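Local coordinates for protein AvrA (Salmonella typhimurium, PDB 6BE0) that probably transfers acetyl groups from acetyl-CoA to serine and threonine residues of target proteins, as a YopJ-family effector that binds inositol hexakisphosphate, at residues A[205-210]-A[230-235]; A[174-179]-A[223-228]; A[87-92]-A[112-117]; A[73-78]-A[297-302]. All blocks are in the same frame, centred on the assembly; numbering follows the deposited sequence.

Contact 1: residues A[205-210]-A[230-235]; sequences VKIHED and RYLPVS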
loop_
_atom_site.group_PDB
_atom_site.type_symbol
_atom_site.label_atom_id
_atom_site.label_comp_id
_atom_site.label_asym_id
_atom_site.label_seq_id
_atom_site.Cartn_x
_atom_site.Cartn_y
_atom_site.Cartn_z
ATOM N N VAL A 205 16.055 2.980 1.232
ATOM C CA VAL A 205 17.073 3.570 0.374
ATOM C C VAL A 205 17.584 2.540 -0.630
ATOM O O VAL A 205 17.735 2.841 -1.813
ATOM C CB VAL A 205 18.259 4.123 1.193
ATOM C CG1 VAL A 205 19.396 4.563 0.277
ATOM C CG2 VAL A 205 17.806 5.284 2.065
ATOM N N LYS A 206 17.845 1.326 -0.155
ATOM C CA LYS A 206 18.469 0.297 -0.984
ATOM C C LYS A 206 17.638 -0.069 -2.215
ATOM O O LYS A 206 18.177 -0.176 -3.316
ATOM C CB LYS A 206 18.736 -0.965 -0.158
ATOM C CG LYS A 206 19.458 -2.056 -0.941
ATOM C CD LYS A 206 19.981 -3.164 -0.038
ATOM C CE LYS A 206 20.631 -4.284 -0.845
ATOM N NZ LYS A 206 21.785 -3.808 -1.662
ATOM N N ILE A 207 16.335 -0.266 -2.036
ATOM C CA ILE A 207 15.483 -0.674 -3.151
ATOM C C ILE A 207 15.373 0.452 -4.179
ATOM O O ILE A 207 15.283 0.201 -5.381
ATOM C CB ILE A 207 14.068 -1.095 -2.675
ATOM C CG1 ILE A 207 13.255 -1.646 -3.851
ATOM C CG2 ILE A 207 13.342 0.071 -2.016
ATOM C CD1 ILE A 207 11.986 -2.370 -3.439
ATOM N N HIS A 208 15.385 1.692 -3.703
ATOM C CA HIS A 208 15.383 2.848 -4.593
ATOM C C HIS A 208 16.724 2.978 -5.303
ATOM O O HIS A 208 16.793 3.376 -6.466
ATOM C CB HIS A 208 15.082 4.129 -3.814
ATOM C CG HIS A 208 13.625 4.355 -3.565
ATOM N ND1 HIS A 208 12.742 4.681 -4.569
ATOM C CD2 HIS A 208 12.897 4.307 -2.423
ATOM C CE1 HIS A 208 11.531 4.822 -4.061
ATOM N NE2 HIS A 208 11.598 4.602 -2.760
ATOM N N GLU A 209 17.786 2.638 -4.586
ATOM C CA GLU A 209 19.135 2.712 -5.122
ATOM C C GLU A 209 19.325 1.681 -6.230
ATOM O O GLU A 209 19.872 1.985 -7.289
ATOM C CB GLU A 209 20.153 2.495 -4.001
ATOM C CG GLU A 209 21.590 2.810 -4.373
ATOM C CD GLU A 209 22.507 2.820 -3.165
ATOM O OE1 GLU A 209 22.046 2.442 -2.067
ATOM O OE2 GLU A 209 23.686 3.209 -3.312
ATOM N N ASP A 210 18.854 0.463 -5.982
ATOM C CA ASP A 210 18.972 -0.619 -6.954
ATOM C C ASP A 210 18.057 -0.389 -8.153
ATOM O O ASP A 210 18.348 -0.843 -9.260
ATOM C CB ASP A 210 18.652 -1.964 -6.297
ATOM C CG ASP A 210 19.778 -2.464 -5.406
ATOM O OD1 ASP A 210 20.923 -1.979 -5.545
ATOM O OD2 ASP A 210 19.519 -3.355 -4.571
ATOM N N ARG A 230 13.255 -9.506 0.540
ATOM C CA ARG A 230 14.656 -9.271 0.875
ATOM C C ARG A 230 14.961 -7.780 1.005
ATOM O O ARG A 230 15.976 -7.398 1.588
ATOM C CB ARG A 230 15.569 -9.893 -0.182
ATOM C CG ARG A 230 15.321 -11.369 -0.431
ATOM C CD ARG A 230 16.185 -11.886 -1.567
ATOM N NE ARG A 230 15.754 -13.206 -2.022
ATOM C CZ ARG A 230 16.213 -13.812 -3.112
ATOM N NH1 ARG A 230 17.126 -13.220 -3.875
ATOM N NH2 ARG A 230 15.756 -15.013 -3.444
ATOM N N TYR A 231 14.077 -6.946 0.462
ATOM C CA TYR A 231 14.277 -5.499 0.458
ATOM C C TYR A 231 13.496 -4.796 1.565
ATOM O O TYR A 231 14.021 -3.903 2.233
ATOM C CB TYR A 231 13.861 -4.906 -0.892
ATOM C CG TYR A 231 14.891 -5.049 -1.992
ATOM C CD1 TYR A 231 15.968 -4.177 -2.079
ATOM C CD2 TYR A 231 14.776 -6.043 -2.952
ATOM C CE1 TYR A 231 16.907 -4.298 -3.085
ATOM C CE2 TYR A 231 15.710 -6.173 -3.963
ATOM C CZ TYR A 231 16.773 -5.298 -4.025
ATOM O OH TYR A 231 17.704 -5.423 -5.032
ATOM N N LEU A 232 12.245 -5.202 1.755
ATOM C CA LEU A 232 11.302 -4.426 2.556
ATOM C C LEU A 232 11.301 -4.811 4.036
ATOM O O LEU A 232 11.543 -5.968 4.382
ATOM C CB LEU A 232 9.896 -4.579 1.976
ATOM C CG LEU A 232 9.787 -4.193 0.498
ATOM C CD1 LEU A 232 8.389 -4.464 -0.038
ATOM C CD2 LEU A 232 10.165 -2.731 0.289
ATOM N N PRO A 233 11.024 -3.831 4.916
ATOM C CA PRO A 233 11.046 -4.043 6.367
ATOM C C PRO A 233 9.787 -4.729 6.890
ATOM O O PRO A 233 8.817 -4.891 6.150
ATOM C CB PRO A 233 11.165 -2.623 6.916
ATOM C CG PRO A 233 10.443 -1.791 5.923
ATOM C CD PRO A 233 10.698 -2.432 4.581
ATOM N N VAL A 234 9.812 -5.113 8.163
ATOM C CA VAL A 234 8.749 -5.911 8.766
ATOM C C VAL A 234 7.416 -5.167 8.819
ATOM O O VAL A 234 6.354 -5.773 8.676
ATOM C CB VAL A 234 9.132 -6.344 10.201
ATOM C CG1 VAL A 234 8.064 -7.252 10.801
ATOM C CG2 VAL A 234 10.485 -7.045 10.203
ATOM N N SER A 235 7.478 -3.855 9.019
ATOM C CA SER A 235 6.279 -3.046 9.226
ATOM C C SER A 235 5.325 -3.069 8.030
ATOM O O SER A 235 4.157 -2.700 8.155
ATOM C CB SER A 235 6.672 -1.603 9.539
ATOM O OG SER A 235 7.399 -1.029 8.469
HETATM O O HOH W 1 15.176 -1.245 0.738
#

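Contact 2: residues A[174-179]-A[223-228]; sequences MVELDI and LPSDKA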
loop_
_atom_site.group_PDB
_atom_site.type_symbol
_atom_site.label_atom_id
_atom_site.label_comp_id
_atom_site.label_asym_id
_atom_site.label_seq_id
_atom_site.Cartn_x
_atom_site.Cartn_y
_atom_site.Cartn_z
ATOM N N MET A 174 7.956 -1.951 -10.666
ATOM C CA MET A 174 6.710 -2.391 -10.056
ATOM C C MET A 174 7.006 -3.563 -9.130
ATOM O O MET A 174 7.728 -4.487 -9.504
ATOM C CB MET A 174 5.696 -2.775 -11.132
ATOM C CG MET A 174 4.395 -3.344 -10.601
ATOM S SD MET A 174 3.194 -3.570 -11.924
ATOM C CE MET A 174 2.404 -5.091 -11.411
ATOM N N VAL A 175 6.458 -3.512 -7.921
ATOM C CA VAL A 175 6.752 -4.509 -6.898
ATOM C C VAL A 175 5.499 -5.271 -6.479
ATOM O O VAL A 175 4.503 -4.680 -6.061
ATOM C CB VAL A 175 7.391 -3.859 -5.654
ATOM C CG1 VAL A 175 7.658 -4.902 -4.571
ATOM C CG2 VAL A 175 8.682 -3.153 -6.036
ATOM N N GLU A 176 5.568 -6.591 -6.600
ATOM C CA GLU A 176 4.512 -7.477 -6.130
ATOM C C GLU A 176 4.739 -7.792 -4.659
ATOM O O GLU A 176 5.845 -8.162 -4.267
ATOM C CB GLU A 176 4.487 -8.764 -6.960
ATOM C CG GLU A 176 3.475 -9.804 -6.500
ATOM C CD GLU A 176 3.704 -11.157 -7.148
ATOM O OE1 GLU A 176 4.841 -11.670 -7.070
ATOM O OE2 GLU A 176 2.748 -11.706 -7.735
ATOM N N LEU A 177 3.696 -7.641 -3.848
ATOM C CA LEU A 177 3.786 -7.930 -2.420
ATOM C C LEU A 177 3.052 -9.220 -2.063
ATOM O O LEU A 177 3.541 -10.015 -1.260
ATOM C CB LEU A 177 3.227 -6.762 -1.602
ATOM C CG LEU A 177 3.974 -5.428 -1.717
ATOM C CD1 LEU A 177 3.350 -4.393 -0.792
ATOM C CD2 LEU A 177 5.459 -5.582 -1.412
ATOM N N ASP A 178 1.888 -9.424 -2.674
ATOM C CA ASP A 178 1.039 -10.577 -2.380
ATOM C C ASP A 178 0.806 -10.714 -0.878
ATOM O O ASP A 178 1.102 -11.751 -0.285
ATOM C CB ASP A 178 1.657 -11.864 -2.935
ATOM C CG ASP A 178 0.709 -13.053 -2.858
ATOM O OD1 ASP A 178 -0.523 -12.846 -2.924
ATOM O OD2 ASP A 178 1.196 -14.197 -2.729
ATOM N N ILE A 179 0.293 -9.648 -0.269
ATOM C CA ILE A 179 -0.079 -9.666 1.141
ATOM C C ILE A 179 -1.571 -9.390 1.291
ATOM O O ILE A 179 -2.153 -9.656 2.341
ATOM C CB ILE A 179 0.726 -8.638 1.957
ATOM C CG1 ILE A 179 0.601 -7.243 1.339
ATOM C CG2 ILE A 179 2.188 -9.063 2.030
ATOM C CD1 ILE A 179 1.162 -6.137 2.214
ATOM N N LEU A 223 9.103 -6.874 -9.999
ATOM C CA LEU A 223 9.795 -7.536 -8.904
ATOM C C LEU A 223 8.851 -8.504 -8.189
ATOM O O LEU A 223 7.856 -8.075 -7.609
ATOM C CB LEU A 223 10.340 -6.504 -7.917
ATOM C CG LEU A 223 11.322 -7.040 -6.874
ATOM C CD1 LEU A 223 12.682 -7.297 -7.503
ATOM C CD2 LEU A 223 11.438 -6.080 -5.701
ATOM N N PRO A 224 9.154 -9.814 -8.227
ATOM C CA PRO A 224 8.260 -10.764 -7.556
ATOM C C PRO A 224 8.338 -10.644 -6.037
ATOM O O PRO A 224 9.254 -10.001 -5.522
ATOM C CB PRO A 224 8.770 -12.124 -8.034
ATOM C CG PRO A 224 10.206 -11.900 -8.325
ATOM C CD PRO A 224 10.309 -10.493 -8.842
ATOM N N SER A 225 7.389 -11.257 -5.337
ATOM C CA SER A 225 7.256 -11.077 -3.894
ATOM C C SER A 225 8.458 -11.600 -3.108
ATOM O O SER A 225 8.901 -10.958 -2.154
ATOM C CB SER A 225 5.981 -11.761 -3.396
ATOM O OG SER A 225 6.014 -13.152 -3.654
ATOM N N ASP A 226 8.982 -12.757 -3.499
ATOM C CA ASP A 226 10.100 -13.355 -2.775
ATOM C C ASP A 226 11.330 -12.449 -2.828
ATOM O O ASP A 226 12.116 -12.396 -1.882
ATOM C CB ASP A 226 10.437 -14.739 -3.336
ATOM C CG ASP A 226 10.789 -14.703 -4.807
ATOM O OD1 ASP A 226 10.084 -14.013 -5.573
ATOM O OD2 ASP A 226 11.775 -15.361 -5.198
ATOM N N LYS A 227 11.487 -11.732 -3.935
ATOM C CA LYS A 227 12.573 -10.769 -4.071
ATOM C C LYS A 227 12.302 -9.533 -3.218
ATOM O O LYS A 227 13.218 -8.947 -2.642
ATOM C CB LYS A 227 12.757 -10.367 -5.536
ATOM C CG LYS A 227 13.171 -11.509 -6.449
ATOM C CD LYS A 227 14.643 -11.862 -6.290
ATOM C CE LYS A 227 15.554 -10.842 -6.964
ATOM N NZ LYS A 227 15.340 -10.782 -8.438
ATOM N N ALA A 228 11.033 -9.144 -3.142
ATOM C CA ALA A 228 10.636 -7.964 -2.383
ATOM C C ALA A 228 10.858 -8.168 -0.887
ATOM O O ALA A 228 11.167 -7.220 -0.166
ATOM C CB ALA A 228 9.179 -7.624 -2.658
#

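Contact 3: residues A[87-92]-A[112-117]; sequences NLKFVM and ARFLVN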
loop_
_atom_site.group_PDB
_atom_site.type_symbol
_atom_site.label_atom_id
_atom_site.label_comp_id
_atom_site.label_asym_id
_atom_site.label_seq_id
_atom_site.Cartn_x
_atom_site.Cartn_y
_atom_site.Cartn_z
ATOM N N ASN A 87 3.948 13.774 2.419
ATOM C CA ASN A 87 3.705 14.235 1.054
ATOM C C ASN A 87 2.894 13.231 0.242
ATOM O O ASN A 87 3.371 12.700 -0.765
ATOM C CB ASN A 87 5.029 14.526 0.342
ATOM C CG ASN A 87 5.734 15.748 0.894
ATOM O OD1 ASN A 87 5.121 16.593 1.547
ATOM N ND2 ASN A 87 7.029 15.854 0.625
ATOM N N LEU A 88 1.666 12.976 0.683
ATOM C CA LEU A 88 0.789 12.037 -0.003
ATOM C C LEU A 88 -0.200 12.764 -0.906
ATOM O O LEU A 88 -0.813 13.754 -0.504
ATOM C CB LEU A 88 0.035 11.170 1.006
ATOM C CG LEU A 88 -0.808 10.036 0.418
ATOM C CD1 LEU A 88 0.044 9.092 -0.423
ATOM C CD2 LEU A 88 -1.508 9.271 1.529
ATOM N N LYS A 89 -0.337 12.263 -2.130
ATOM C CA LYS A 89 -1.298 12.786 -3.092
ATOM C C LYS A 89 -2.220 11.673 -3.572
ATOM O O LYS A 89 -1.774 10.551 -3.814
ATOM C CB LYS A 89 -0.583 13.421 -4.287
ATOM C CG LYS A 89 0.031 14.785 -4.009
ATOM C CD LYS A 89 -1.043 15.836 -3.793
ATOM C CE LYS A 89 -0.465 17.240 -3.782
ATOM N NZ LYS A 89 -1.515 18.251 -3.481
ATOM N N PHE A 90 -3.504 11.984 -3.697
ATOM C CA PHE A 90 -4.467 11.046 -4.258
ATOM C C PHE A 90 -4.754 11.413 -5.706
ATOM O O PHE A 90 -5.224 12.514 -5.996
ATOM C CB PHE A 90 -5.760 11.039 -3.439
ATOM C CG PHE A 90 -6.839 10.167 -4.019
ATOM C CD1 PHE A 90 -6.587 8.841 -4.329
ATOM C CD2 PHE A 90 -8.108 10.672 -4.243
ATOM C CE1 PHE A 90 -7.580 8.038 -4.861
ATOM C CE2 PHE A 90 -9.105 9.874 -4.771
ATOM C CZ PHE A 90 -8.840 8.555 -5.080
ATOM N N VAL A 91 -4.451 10.487 -6.608
ATOM C CA VAL A 91 -4.680 10.685 -8.034
ATOM C C VAL A 91 -5.653 9.623 -8.531
ATOM O O VAL A 91 -5.682 8.507 -8.015
ATOM C CB VAL A 91 -3.364 10.632 -8.837
ATOM C CG1 VAL A 91 -2.466 11.798 -8.449
ATOM C CG2 VAL A 91 -2.647 9.307 -8.618
ATOM N N MET A 92 -6.445 9.978 -9.536
ATOM C CA MET A 92 -7.588 9.168 -9.930
ATOM C C MET A 92 -7.389 8.505 -11.288
ATOM O O MET A 92 -8.334 7.978 -11.876
ATOM C CB MET A 92 -8.842 10.039 -9.935
ATOM C CG MET A 92 -8.920 10.950 -8.716
ATOM S SD MET A 92 -10.542 11.682 -8.442
ATOM C CE MET A 92 -11.452 10.250 -7.851
ATOM N N ALA A 112 8.014 11.756 -1.993
ATOM C CA ALA A 112 6.563 11.856 -2.063
ATOM C C ALA A 112 5.924 10.498 -2.328
ATOM O O ALA A 112 6.591 9.559 -2.768
ATOM C CB ALA A 112 6.154 12.850 -3.138
ATOM N N ARG A 113 4.630 10.401 -2.040
ATOM C CA ARG A 113 3.871 9.179 -2.283
ATOM C C ARG A 113 2.567 9.493 -2.995
ATOM O O ARG A 113 2.048 10.604 -2.903
ATOM C CB ARG A 113 3.585 8.439 -0.975
ATOM C CG ARG A 113 4.811 7.819 -0.339
ATOM C CD ARG A 113 5.514 8.797 0.583
ATOM N NE ARG A 113 6.889 8.396 0.857
ATOM C CZ ARG A 113 7.768 9.140 1.520
ATOM N NH1 ARG A 113 7.421 10.337 1.983
ATOM N NH2 ARG A 113 8.999 8.689 1.719
ATOM N N PHE A 114 2.044 8.500 -3.704
ATOM C CA PHE A 114 0.818 8.666 -4.469
ATOM C C PHE A 114 -0.109 7.479 -4.292
ATOM O O PHE A 114 0.298 6.344 -4.514
ATOM C CB PHE A 114 1.135 8.837 -5.953
ATOM C CG PHE A 114 2.049 9.989 -6.251
ATOM C CD1 PHE A 114 3.421 9.807 -6.298
ATOM C CD2 PHE A 114 1.536 11.252 -6.495
ATOM C CE1 PHE A 114 4.264 10.865 -6.577
ATOM C CE2 PHE A 114 2.375 12.314 -6.773
ATOM C CZ PHE A 114 3.741 12.119 -6.815
ATOM N N LEU A 115 -1.348 7.744 -3.889
ATOM C CA LEU A 115 -2.412 6.755 -4.011
ATOM C C LEU A 115 -3.061 6.946 -5.369
ATOM O O LEU A 115 -3.633 8.002 -5.646
ATOM C CB LEU A 115 -3.452 6.890 -2.897
ATOM C CG LEU A 115 -3.000 6.619 -1.462
ATOM C CD1 LEU A 115 -4.218 6.531 -0.561
ATOM C CD2 LEU A 115 -2.165 5.352 -1.359
ATOM N N VAL A 116 -2.966 5.925 -6.213
ATOM C CA VAL A 116 -3.450 6.016 -7.584
ATOM C C VAL A 116 -4.517 4.968 -7.871
ATOM O O VAL A 116 -4.304 3.774 -7.669
ATOM C CB VAL A 116 -2.290 5.866 -8.601
ATOM C CG1 VAL A 116 -1.464 4.609 -8.320
ATOM C CG2 VAL A 116 -2.819 5.874 -10.037
ATOM N N ASN A 117 -5.673 5.431 -8.335
ATOM C CA ASN A 117 -6.693 4.538 -8.865
ATOM C C ASN A 117 -6.357 4.203 -10.311
ATOM O O ASN A 117 -6.524 5.033 -11.204
ATOM C CB ASN A 117 -8.083 5.164 -8.773
ATOM C CG ASN A 117 -9.179 4.208 -9.211
ATOM O OD1 ASN A 117 -8.938 3.016 -9.405
ATOM N ND2 ASN A 117 -10.391 4.726 -9.364
#

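Contact 4: residues A[73-78]-A[297-302]; sequences PFLVAQ and KSLLKP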
loop_
_atom_site.group_PDB
_atom_site.type_symbol
_atom_site.label_atom_id
_atom_site.label_comp_id
_atom_site.label_asym_id
_atom_site.label_seq_id
_atom_site.Cartn_x
_atom_site.Cartn_y
_atom_site.Cartn_z
ATOM N N PRO A 73 -10.071 11.076 -0.106
ATOM C CA PRO A 73 -9.584 12.456 0.021
ATOM C C PRO A 73 -9.430 12.897 1.474
ATOM O O PRO A 73 -8.448 13.555 1.818
ATOM C CB PRO A 73 -10.669 13.274 -0.684
ATOM C CG PRO A 73 -11.275 12.336 -1.655
ATOM C CD PRO A 73 -11.246 10.992 -0.989
ATOM N N PHE A 74 -10.393 12.526 2.312
ATOM C CA PHE A 74 -10.342 12.855 3.730
ATOM C C PHE A 74 -9.264 12.043 4.436
ATOM O O PHE A 74 -8.557 12.552 5.305
ATOM C CB PHE A 74 -11.698 12.601 4.388
ATOM C CG PHE A 74 -12.843 13.278 3.692
ATOM C CD1 PHE A 74 -13.058 14.635 3.848
ATOM C CD2 PHE A 74 -13.707 12.556 2.887
ATOM C CE1 PHE A 74 -14.109 15.261 3.211
ATOM C CE2 PHE A 74 -14.761 13.178 2.248
ATOM C CZ PHE A 74 -14.961 14.533 2.412
ATOM N N LEU A 75 -9.145 10.775 4.060
ATOM C CA LEU A 75 -8.164 9.884 4.668
ATOM C C LEU A 75 -6.744 10.330 4.340
ATOM O O LEU A 75 -5.841 10.230 5.171
ATOM C CB LEU A 75 -8.395 8.447 4.199
ATOM C CG LEU A 75 -9.691 7.801 4.698
ATOM C CD1 LEU A 75 -9.919 6.447 4.039
ATOM C CD2 LEU A 75 -9.669 7.656 6.213
ATOM N N VAL A 76 -6.553 10.830 3.125
ATOM C CA VAL A 76 -5.253 11.330 2.703
ATOM C C VAL A 76 -4.934 12.644 3.415
ATOM O O VAL A 76 -3.811 12.851 3.874
ATOM C CB VAL A 76 -5.204 11.525 1.173
ATOM C CG1 VAL A 76 -3.955 12.297 0.751
ATOM C CG2 VAL A 76 -5.249 10.174 0.477
ATOM N N ALA A 77 -5.926 13.525 3.505
ATOM C CA ALA A 77 -5.768 14.782 4.229
ATOM C C ALA A 77 -5.424 14.514 5.693
ATOM O O ALA A 77 -4.609 15.213 6.293
ATOM C CB ALA A 77 -7.031 15.618 4.126
ATOM N N GLN A 78 -6.056 13.491 6.255
ATOM C CA GLN A 78 -5.806 13.088 7.633
ATOM C C GLN A 78 -4.370 12.608 7.817
ATOM O O GLN A 78 -3.699 12.973 8.782
ATOM C CB GLN A 78 -6.787 11.988 8.047
ATOM C CG GLN A 78 -6.532 11.411 9.426
ATOM C CD GLN A 78 -7.677 10.545 9.912
ATOM O OE1 GLN A 78 -8.504 10.982 10.714
ATOM N NE2 GLN A 78 -7.733 9.308 9.425
ATOM N N LYS A 297 -12.891 6.062 11.970
ATOM C CA LYS A 297 -13.167 6.610 13.294
ATOM C C LYS A 297 -12.318 7.845 13.577
ATOM O O LYS A 297 -12.757 8.760 14.273
ATOM C CB LYS A 297 -12.924 5.555 14.375
ATOM C CG LYS A 297 -14.051 4.544 14.529
ATOM C CD LYS A 297 -13.790 3.608 15.698
ATOM C CE LYS A 297 -14.928 2.624 15.902
ATOM N NZ LYS A 297 -14.688 1.749 17.082
ATOM N N SER A 298 -11.105 7.869 13.034
ATOM C CA SER A 298 -10.200 8.996 13.243
ATOM C C SER A 298 -10.761 10.277 12.633
ATOM O O SER A 298 -10.522 11.371 13.144
ATOM C CB SER A 298 -8.822 8.697 12.648
ATOM O OG SER A 298 -8.220 7.583 13.283
ATOM N N LEU A 299 -11.507 10.141 11.541
ATOM C CA LEU A 299 -12.123 11.293 10.891
ATOM C C LEU A 299 -13.225 11.885 11.766
ATOM O O LEU A 299 -13.515 13.079 11.690
ATOM C CB LEU A 299 -12.692 10.905 9.525
ATOM C CG LEU A 299 -11.679 10.470 8.463
ATOM C CD1 LEU A 299 -12.398 9.933 7.236
ATOM C CD2 LEU A 299 -10.760 11.622 8.079
ATOM N N LEU A 300 -13.831 11.043 12.596
ATOM C CA LEU A 300 -14.896 11.480 13.491
ATOM C C LEU A 300 -14.338 12.163 14.737
ATOM O O LEU A 300 -14.988 13.033 15.314
ATOM C CB LEU A 300 -15.773 10.295 13.897
ATOM C CG LEU A 300 -16.459 9.560 12.743
ATOM C CD1 LEU A 300 -17.188 8.323 13.246
ATOM C CD2 LEU A 300 -17.419 10.485 12.012
ATOM N N LYS A 301 -13.138 11.768 15.150
ATOM C CA LYS A 301 -12.515 12.340 16.339
ATOM C C LYS A 301 -12.179 13.816 16.124
ATOM O O LYS A 301 -11.574 14.170 15.111
ATOM C CB LYS A 301 -11.253 11.561 16.711
ATOM C CG LYS A 301 -11.522 10.140 17.173
ATOM C CD LYS A 301 -10.235 9.358 17.376
ATOM C CE LYS A 301 -10.529 7.905 17.723
ATOM N NZ LYS A 301 -9.287 7.113 17.937
ATOM N N PRO A 302 -12.569 14.683 17.074
ATOM C CA PRO A 302 -12.286 16.115 16.922
ATOM C C PRO A 302 -10.810 16.446 17.119
ATOM O O PRO A 302 -10.239 17.144 16.281
ATOM C CB PRO A 302 -13.140 16.758 18.016
ATOM C CG PRO A 302 -13.244 15.712 19.064
ATOM C CD PRO A 302 -13.286 14.401 18.331
#

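Contact 1: residues A[205-210]-A[230-235]
Tyr231 rests its ring against the helix segment 205-210, and the apolar part of the contact is built round that ring. Ile207, with CG1 anti to the backbone N (chi1 -174°), places that atom over one face of the ring, and its CB is 3.7 Å from Tyr231 CD1. From there Ile207 CD1 continues to Leu232 CD2 at 4.2 Å. Lys206 comes to the rim instead: its CG is 4.0 Å from Tyr231 CE1, near the ring plane, and the two side chains cross at about a right angle. The contact joins the chain after helix 225-228 to helix 205-212, beside the central sheet of the acetyltransferase fold, where Ile207 touches Ile140 and Leu232 touches Phe142, both on strand 136-143. The polar part begins at the far end of the ring, where Tyr231 OH donates to Asp210 OD2 at 2.8 Å. The hydroxyl meets the anti side of that oxygen, 30° out of the carboxylate plane, with carboxylate and ring turned 81° apart. Asp210 OD1 pairs with Arg215, while Lys206 NZ makes a long salt bridge to OD2. One water joins the backbones, accepting from Ile207 N at 3.2 Å and donating to Tyr231 O at 3.3 Å.

Contact 2: residues A[174-179]-A[223-228]
Val175 and Leu223 stand side by side, pointing the same way, where a single beta bridge adds a short extended piece of chain to the outermost strand 170-176 of the central mixed sheet. The bridge rests on two backbone bonds: Leu223 N gives its hydrogen to Met174 O at 2.8 Å, in a straight line, and Glu176 N returns one to Leu223 O at 2.9 Å. Immediately afterwards the chain turns into helix 225-228, with Pro224 in the N-cap position, and the fit becomes one of small bumps in shallow hollows. Leu223 CD2 settles against both branches of Val175, 4.0 Å from CG2 and 4.1 Å from CG1. The methyl of Ala228 fills the next dip, bounded by Val175 CG1 at 3.7 Å, the carbonyl oxygen of Glu176 and, more loosely, Leu177 CD2 at 4.4 Å. Further on, Ser225 CB touches the carbonyl oxygens of both Glu176 and Leu177, lying 3.7 Å from Leu177 O. Leu177 O itself accepts from Arg245, and Asp178 forms a salt bridge with Arg181, a coenzyme A-binding residue, which places this end of the segment near the cofactor site. Glu176 reaches the first turn of the helix with its OE1: its CG is anti to the backbone N (chi1 176°) and the chain beyond is extended. Its OE2 accepts from Cys147 N, while the anti lone pair of OE1 receives Ser225 N at 3.1 Å, in a bond bent to 138° at the hydrogen.

Contact 3: residues A[87-92]-A[112-117]
A beta-alpha-beta crossover, running from strand 88-91 through helix 94-106 to strand 111-117, sets Leu88 to Val91 beside Arg113 to Val116 in parallel register, with 22° between the strand directions. Five backbone bonds zip the pair together. In the middle, Leu115 N donates to Lys89 O at 2.8 Å and Val91 N to Leu115 O, also at 2.8 Å. Leu115 O additionally receives a CA-H...O contact from Phe90 CA at 3.4 Å. Side chains alternate between the faces. On that of Leu88, Phe90, Arg113 and Leu115, covered by helices 65-82 and 186-199, Leu88 has CG anti to the backbone N (chi1 -174°); chi2 of 58° then places CD1, which lies 3.6 Å from Arg113 CB and 4.1 Å from Leu115 CG. Phe90 crosses Leu115 at about a right angle, its CD1 4.0 Å from Leu115 CB. On the other face, covered by helix 94-106, Val91 CG2 presses on Val116 CB at 3.5 Å, and Lys89 CB lies 3.8 Å from Phe114 CD2. Arg113 is held by a salt bridge to Asp129 and by the carbonyl oxygen of Leu86. The chemistry implies a division of labour: backbone bonds hold the strands together and use the facing N-H and C=O groups, whereas the largely apolar side chains supply the surfaces on which the flanking helices pack.

Contact 4: residues A[73-78]-A[297-302]
Leu299 sets its forked end over the flank of helix 65-82, in the hollow outlined by Phe74, Leu75 and Gln78. The contact is a helix-to-helix one, joining the last turn of the C-terminal helix 287-300 to a helix whose other flank lies on the central sheet, where Val76 meets Leu88 and Phe90 of strand 88-91. The two branches of Leu299 share Phe74 CB, which is 3.9 Å from CD2, but differ otherwise. CD1 meets Leu75 CD2 at 3.7 Å, the two side chains crossing at about a right angle, while CD2 lies 3.7 Å from Phe74 O. That carbonyl oxygen is already engaged within its own helix, accepting from Gln78 N at 2.8 Å. Phe74 offers the contact its base; its ring leads away toward Glu37 and Leu38, and Leu38 also touches Leu299, so the N-terminal chain closes over the same apolar patch. Gln78 CB lies 4.0 Å from Leu299 CD2; with CG anti to the backbone N (chi1 175°) and an extended chain, the side chain runs on toward Ser298. The rotation of its amide is doubtful, because OE1 is modelled uncomfortably close to Ser298; as modelled, NE2 makes a weak hydrogen bond to Glu295. The bound inositol hexakisphosphate is near, about 7 Å from the side chain of Ser298, and Lys82, which binds it, belongs to the same helix as Gln78. Ser298 directs its hydroxyl back into its own helix, where OG is hydrogen-bonded to Ala294 O.

How the contacts relate
From the N terminus, residues 73-78 open the widest loop, which contact 4 closes only at 297-302, near the C terminus; the other three contacts nest inside it. Contact 3 comes first, closing a short loop between 87-92 and 112-117 before the remaining pair begins. Contacts 2 and 1 then cross: 174-179 and 205-210 both pass before 223-228 returns to the first and 230-235 to the second. These two touch through Leu232 CD1 and Leu177 CD2, 3.4 Å apart. Contacts 3 and 4 meet through Val76, which also reaches Leu115 and so ties helix 65-82 to the 88-91/111-117 edge of the sheet. Contacts 2 and 3 involve the opposite outermost strands of that sheet, their centres about 20 Å apart.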